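Purine nucleoside phosphorylase (Schistosoma mansoni, PDB 5TBT) probably catalyses the reversible phosphorolysis of purine nucleosides such as inosine and guanosine to the free base and ribose 1-phosphate, and binds cytidine in this crystal. Local coordinates at residues A[116-121]-A[242-247]; A[195-200]-A[219-224]. All coordinates share one frame; numbering follows the deposited sequence.

Contact 1 of 2, residues A[116-121]-A[242-247]; sequences TNLAGG and LIANNS. With CTN (4-amino-1-beta-D-ribofuranosyl-2(1H)-pyrimidinone), chain B; SO4 (sulfate ion), chain C.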
loop_
_atom_site.group_PDB
_atom_site.type_symbol
_atom_site.label_atom_id
_atom_site.label_comp_id
_atom_site.label_asym_id
_atom_site.label_seq_id
_atom_site.Cartn_x
_atom_site.Cartn_y
_atom_site.Cartn_z
ATOM N N THR A 116 -20.342 -13.423 -2.072
ATOM C CA THR A 116 -20.444 -13.005 -3.464
ATOM C C THR A 116 -20.010 -11.552 -3.610
ATOM O O THR A 116 -20.175 -10.743 -2.692
ATOM C CB THR A 116 -21.870 -13.141 -4.010
ATOM O OG1 THR A 116 -22.764 -12.334 -3.232
ATOM C CG2 THR A 116 -22.323 -14.583 -3.980
ATOM N N ASN A 117 -19.471 -11.220 -4.779
ATOM C CA ASN A 117 -19.083 -9.848 -5.067
ATOM C C ASN A 117 -19.241 -9.587 -6.558
ATOM O O ASN A 117 -19.407 -10.510 -7.360
ATOM C CB ASN A 117 -17.643 -9.557 -4.620
ATOM C CG ASN A 117 -16.606 -10.392 -5.363
ATOM O OD1 ASN A 117 -16.478 -10.311 -6.587
ATOM N ND2 ASN A 117 -15.841 -11.178 -4.617
ATOM N N LEU A 118 -19.191 -8.306 -6.916
ATOM C CA LEU A 118 -19.085 -7.859 -8.299
ATOM C C LEU A 118 -17.638 -7.477 -8.574
ATOM O O LEU A 118 -16.966 -6.901 -7.714
ATOM C CB LEU A 118 -19.990 -6.655 -8.574
ATOM C CG LEU A 118 -21.429 -6.862 -9.055
ATOM C CD1 LEU A 118 -21.474 -7.461 -10.457
ATOM C CD2 LEU A 118 -22.220 -7.711 -8.078
ATOM N N ALA A 119 -17.156 -7.796 -9.772
ATOM C CA ALA A 119 -15.746 -7.583 -10.050
ATOM C C ALA A 119 -15.524 -7.387 -11.542
ATOM O O ALA A 119 -16.386 -7.691 -12.371
ATOM C CB ALA A 119 -14.903 -8.746 -9.526
ATOM N N GLY A 120 -14.345 -6.863 -11.869
ATOM C CA GLY A 120 -13.949 -6.671 -13.251
ATOM C C GLY A 120 -13.133 -7.849 -13.751
ATOM O O GLY A 120 -12.345 -8.436 -13.016
ATOM N N GLY A 121 -13.344 -8.195 -15.024
ATOM C CA GLY A 121 -12.665 -9.329 -15.622
ATOM C C GLY A 121 -11.356 -8.919 -16.265
ATOM O O GLY A 121 -11.290 -7.918 -16.984
ATOM N N LEU A 242 -19.060 -12.191 -9.648
ATOM C CA LEU A 242 -19.877 -11.980 -10.837
ATOM C C LEU A 242 -19.194 -10.923 -11.695
ATOM O O LEU A 242 -18.944 -9.806 -11.228
ATOM C CB LEU A 242 -21.298 -11.545 -10.477
ATOM C CG LEU A 242 -22.144 -11.040 -11.651
ATOM C CD1 LEU A 242 -22.360 -12.135 -12.687
ATOM C CD2 LEU A 242 -23.477 -10.472 -11.178
ATOM N N ILE A 243 -18.897 -11.276 -12.941
ATOM C CA ILE A 243 -18.117 -10.413 -13.822
ATOM C C ILE A 243 -19.020 -9.323 -14.389
ATOM O O ILE A 243 -19.954 -9.604 -15.148
ATOM C CB ILE A 243 -17.458 -11.231 -14.943
ATOM C CG1 ILE A 243 -16.616 -12.359 -14.339
ATOM C CG2 ILE A 243 -16.602 -10.338 -15.823
ATOM C CD1 ILE A 243 -15.573 -11.875 -13.343
ATOM N N ALA A 244 -18.739 -8.071 -14.019
ATOM C CA ALA A 244 -19.508 -6.942 -14.531
ATOM C C ALA A 244 -19.078 -6.551 -15.938
ATOM O O ALA A 244 -19.905 -6.083 -16.728
ATOM C CB ALA A 244 -19.374 -5.742 -13.592
ATOM N N ASN A 245 -17.805 -6.748 -16.267
ATOM C CA ASN A 245 -17.236 -6.300 -17.530
ATOM C C ASN A 245 -15.863 -6.936 -17.680
ATOM O O ASN A 245 -15.289 -7.441 -16.712
ATOM C CB ASN A 245 -17.116 -4.774 -17.577
ATOM C CG ASN A 245 -16.031 -4.250 -16.649
ATOM O OD1 ASN A 245 -16.185 -4.253 -15.426
ATOM N ND2 ASN A 245 -14.925 -3.799 -17.229
ATOM N N ASN A 246 -15.338 -6.896 -18.904
ATOM C CA ASN A 246 -13.956 -7.278 -19.175
ATOM C C ASN A 246 -13.147 -5.999 -19.360
ATOM O O ASN A 246 -13.261 -5.326 -20.391
ATOM C CB ASN A 246 -13.849 -8.179 -20.402
ATOM C CG ASN A 246 -12.486 -8.841 -20.518
ATOM O OD1 ASN A 246 -11.488 -8.190 -20.836
ATOM N ND2 ASN A 246 -12.435 -10.141 -20.248
ATOM N N SER A 247 -12.328 -5.668 -18.360
ATOM C CA SER A 247 -11.600 -4.405 -18.366
ATOM C C SER A 247 -10.506 -4.363 -19.426
ATOM O O SER A 247 -10.135 -3.272 -19.873
ATOM C CB SER A 247 -11.002 -4.147 -16.981
ATOM O OG SER A 247 -12.017 -4.067 -15.997
HETATM O "O5'" CTN B . -19.326 -1.021 -8.908
HETATM C "C5'" CTN B . -18.885 -0.857 -7.596
HETATM C "C4'" CTN B . -19.367 -1.986 -6.700
HETATM O "O4'" CTN B . -19.137 -3.245 -7.286
HETATM C "C1'" CTN B . -17.860 -3.737 -6.954
HETATM N N1 CTN B . -16.917 -3.648 -8.074
HETATM C C6 CTN B . -17.359 -3.492 -9.292
HETATM C C5 CTN B . -16.509 -3.410 -10.346
HETATM C C4 CTN B . -15.162 -3.482 -10.145
HETATM N N3 CTN B . -14.696 -3.660 -8.921
HETATM C C2 CTN B . -15.549 -3.767 -7.859
HETATM O O2 CTN B . -15.135 -3.924 -6.711
HETATM N N4 CTN B . -14.375 -3.404 -11.217
HETATM C "C2'" CTN B . -17.421 -2.890 -5.780
HETATM O "O2'" CTN B . -16.984 -3.729 -4.735
HETATM C "C3'" CTN B . -18.558 -1.994 -5.429
HETATM O "O3'" CTN B . -19.340 -2.492 -4.365
HETATM S S SO4 C . -19.677 -5.968 -4.289
HETATM O O1 SO4 C . -20.281 -6.822 -5.209
HETATM O O2 SO4 C . -18.395 -6.479 -3.959
HETATM O O3 SO4 C . -19.529 -4.661 -4.881
HETATM O O4 SO4 C . -20.421 -5.713 -3.086
#

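Contact 2 of 2, residues A[195-200]-A[219-224]; sequences AFNGGP and VGMSTV. With CTN (4-amino-1-beta-D-ribofuranosyl-2(1H)-pyrimidinone), chain B; SO4 (sulfate ion), chain C.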
loop_
_atom_site.group_PDB
_atom_site.type_symbol
_atom_site.label_atom_id
_atom_site.label_comp_id
_atom_site.label_asym_id
_atom_site.label_seq_id
_atom_site.Cartn_x
_atom_site.Cartn_y
_atom_site.Cartn_z
ATOM N N ALA A 195 -7.660 -10.237 -7.522
ATOM C CA ALA A 195 -6.780 -9.157 -7.095
ATOM C C ALA A 195 -7.587 -8.148 -6.290
ATOM O O ALA A 195 -8.678 -7.744 -6.705
ATOM C CB ALA A 195 -6.114 -8.479 -8.294
ATOM N N PHE A 196 -7.055 -7.754 -5.139
ATOM C CA PHE A 196 -7.734 -6.834 -4.234
ATOM C C PHE A 196 -7.261 -5.419 -4.543
ATOM O O PHE A 196 -6.143 -5.038 -4.183
ATOM C CB PHE A 196 -7.447 -7.211 -2.782
ATOM C CG PHE A 196 -8.107 -6.316 -1.759
ATOM C CD1 PHE A 196 -9.188 -5.504 -2.085
ATOM C CD2 PHE A 196 -7.635 -6.299 -0.456
ATOM C CE1 PHE A 196 -9.779 -4.690 -1.129
ATOM C CE2 PHE A 196 -8.219 -5.494 0.503
ATOM C CZ PHE A 196 -9.293 -4.687 0.168
ATOM N N ASN A 197 -8.108 -4.643 -5.212
ATOM C CA ASN A 197 -7.857 -3.224 -5.424
ATOM C C ASN A 197 -8.577 -2.441 -4.335
ATOM O O ASN A 197 -9.798 -2.558 -4.186
ATOM C CB ASN A 197 -8.319 -2.794 -6.815
ATOM C CG ASN A 197 -8.507 -1.295 -6.928
ATOM O OD1 ASN A 197 -7.716 -0.512 -6.405
ATOM N ND2 ASN A 197 -9.574 -0.887 -7.610
ATOM N N GLY A 198 -7.816 -1.647 -3.574
ATOM C CA GLY A 198 -8.388 -0.946 -2.436
ATOM C C GLY A 198 -9.587 -0.086 -2.786
ATOM O O GLY A 198 -10.532 0.016 -1.999
ATOM N N GLY A 199 -9.576 0.530 -3.964
ATOM C CA GLY A 199 -10.686 1.366 -4.388
ATOM C C GLY A 199 -10.611 2.759 -3.799
ATOM O O GLY A 199 -9.638 3.081 -3.126
ATOM N N PRO A 200 -11.646 3.587 -4.016
ATOM C CA PRO A 200 -12.898 3.246 -4.699
ATOM C C PRO A 200 -12.929 3.547 -6.199
ATOM O O PRO A 200 -13.973 3.351 -6.818
ATOM C CB PRO A 200 -13.918 4.115 -3.971
ATOM C CG PRO A 200 -13.142 5.364 -3.637
ATOM C CD PRO A 200 -11.716 4.914 -3.376
ATOM N N VAL A 219 -10.461 -8.640 -10.631
ATOM C CA VAL A 219 -10.070 -7.560 -9.729
ATOM C C VAL A 219 -11.321 -6.940 -9.114
ATOM O O VAL A 219 -12.310 -6.683 -9.811
ATOM C CB VAL A 219 -9.219 -6.497 -10.458
ATOM C CG1 VAL A 219 -9.949 -5.969 -11.681
ATOM C CG2 VAL A 219 -8.848 -5.367 -9.508
ATOM N N GLY A 220 -11.272 -6.702 -7.800
ATOM C CA GLY A 220 -12.389 -6.113 -7.087
ATOM C C GLY A 220 -11.928 -5.437 -5.814
ATOM O O GLY A 220 -10.748 -5.468 -5.456
ATOM N N MET A 221 -12.894 -4.840 -5.114
ATOM C CA MET A 221 -12.620 -3.952 -3.990
ATOM C C MET A 221 -13.029 -4.524 -2.637
ATOM O O MET A 221 -13.112 -3.766 -1.662
ATOM C CB MET A 221 -13.326 -2.608 -4.192
ATOM C CG MET A 221 -12.987 -1.880 -5.480
ATOM S SD MET A 221 -13.949 -0.359 -5.654
ATOM C CE MET A 221 -13.653 0.037 -7.375
ATOM N N SER A 222 -13.292 -5.821 -2.537
ATOM C CA SER A 222 -13.855 -6.370 -1.305
ATOM C C SER A 222 -13.307 -7.776 -1.082
ATOM O O SER A 222 -12.294 -8.178 -1.667
ATOM C CB SER A 222 -15.393 -6.349 -1.371
ATOM O OG SER A 222 -15.882 -7.326 -2.274
ATOM N N THR A 223 -13.969 -8.509 -0.179
ATOM C CA THR A 223 -13.867 -9.958 -0.018
ATOM C C THR A 223 -12.582 -10.428 0.657
ATOM O O THR A 223 -12.641 -11.198 1.620
ATOM C CB THR A 223 -14.019 -10.653 -1.373
ATOM O OG1 THR A 223 -15.288 -10.308 -1.942
ATOM C CG2 THR A 223 -13.939 -12.162 -1.207
ATOM N N VAL A 224 -11.424 -9.998 0.145
ATOM C CA VAL A 224 -10.149 -10.441 0.722
ATOM C C VAL A 224 -10.042 -10.136 2.209
ATOM O O VAL A 224 -9.541 -10.990 2.956
ATOM C CB VAL A 224 -8.976 -9.877 -0.095
ATOM C CG1 VAL A 224 -7.663 -10.061 0.650
ATOM C CG2 VAL A 224 -8.907 -10.551 -1.454
HETATM O "O5'" CTN B . -19.326 -1.021 -8.908
HETATM C "C5'" CTN B . -18.885 -0.857 -7.596
HETATM C "C4'" CTN B . -19.367 -1.986 -6.700
HETATM O "O4'" CTN B . -19.137 -3.245 -7.286
HETATM C "C1'" CTN B . -17.860 -3.737 -6.954
HETATM N N1 CTN B . -16.917 -3.648 -8.074
HETATM C C6 CTN B . -17.359 -3.492 -9.292
HETATM C C5 CTN B . -16.509 -3.410 -10.346
HETATM C C4 CTN B . -15.162 -3.482 -10.145
HETATM N N3 CTN B . -14.696 -3.660 -8.921
HETATM C C2 CTN B . -15.549 -3.767 -7.859
HETATM O O2 CTN B . -15.135 -3.924 -6.711
HETATM N N4 CTN B . -14.375 -3.404 -11.217
HETATM C "C2'" CTN B . -17.421 -2.890 -5.780
HETATM O "O2'" CTN B . -16.984 -3.729 -4.735
HETATM C "C3'" CTN B . -18.558 -1.994 -5.429
HETATM O "O3'" CTN B . -19.340 -2.492 -4.365
HETATM S S SO4 C . -19.677 -5.968 -4.289
HETATM O O1 SO4 C . -20.281 -6.822 -5.209
HETATM O O2 SO4 C . -18.395 -6.479 -3.959
HETATM O O3 SO4 C . -19.529 -4.661 -4.881
HETATM O O4 SO4 C . -20.421 -5.713 -3.086
HETATM O O HOH W 1 -11.880 -1.673 -0.099
#

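Contact 1 of 2, residues A[116-121]-A[242-247]
Leu118 and Ala119 pair in parallel with Leu242 and Ile243, the two strand segments running 4.6 Å apart at their closest with 25° between their directions. This is a ladder inside the mixed central sheet of the phosphorylase fold, and a beta bulge interrupts it. Up to Ala244 the bonds follow the regular parallel pattern: Leu242 N meets Asn117 O at 2.9 Å, and Ala119 O receives Ala244 N at 2.9 Å. One extra residue, Ala244, with helix-like backbone angles, then enters the second strand, and Gly121 N goes to Asn245 O at 2.7 Å. The carbonyl of Ala244 turns off to Ser128 OG instead.

On one face the leucines lie side by side, Leu118 CD1 resting 3.7 Å from Leu242 CD2 and reaching Ala244 CB as well; Val262 of helix 259-283 packs on Leu118 and Ala244. Leu118 N points at sulfate O1, but the modelled 2.5 Å is too short for a normal hydrogen bond and is doubtful. On the other face, beside Ala119, Ile243 CG2 lies against the bare backbone of Gly121, 4.1 Å from its CA.

At the far end Asn246 caps helix 247-253, OD1 taking Leu249 N while ND2 is held by the carbonyls of Asn123 and Leu126. Ser247 OG bonds to Glu203, and Asn245 ND2 is shared between Asp250 and that same Ser247 OG, the latter 3.2 Å away and 28° out of the amide plane.

Contact 2 of 2, residues A[195-200]-A[219-224]
Gly220 O is gripped from the side of Phe196 and Asn197: Asn197 N donates to it at 2.8 Å, Phe196 CA lies 3.5 Å away in a CA-H...O contact, and the edge of the Phe196 ring brings CD1 to 3.7 Å, with the oxygen in the ring plane. Two residues before Asn197, Ala195 O takes Gly220 N in a nearly straight bond (164°). These two bonds make the parallel pairing of a beta-alpha-beta crossover, after which both chains leave the sheet as loops.

Phe196 holds CG anti to its backbone N (chi1 180°), which brings the ring beside the start of helix 224-232; CD2 meets Val224 CB obliquely at 3.8 Å. A water at the ring edge donates to both Gly198 O and Met221 O, tying the loops together beyond the last backbone bond. Met221 runs extended past CG, alongside Asn197, and its CE ends 3.4 Å from Pro200 O, just after the cis peptide bond that precedes Pro200. The root of the same side chain borders cytidine: CG lies 3.2 Å from O2 of the base, to which Met221 N gives a weak hydrogen bond. Ser222 OG donates to sulfate O2 at 3.1 Å.

Helix 205-213 makes the connection between the two strands, strand 131-139 flanks Phe196 and Val224, helix 224-232 starts at Val224, and a second subunit covers the loops, placing its Phe161 against Met221.

Overall arrangement
Contacts 1 and 2 have centres 11 Å apart and share one sheet, in which strand 112-121 lies antiparallel to strand 218-220. Gly120 N to Val219 O, 2.9 Å, joins them there, and Asn117 ND2 reaches Thr223 OG1 at 2.9 Å, while Asn117 OD1 is hydrogen-bonded to Ser241. Along the chain, contact 2 is nested within the loop that contact 1 closes. Together they border the nucleoside pocket: segment 116-121 passes along the cytidine base and 219-224 meets its O2 side, while Tyr202, Glu203 and His259 add further hydrogen bonds. Both also reach the sulfate, which Ser35 binds too; it probably marks where the phosphate substrate would sit.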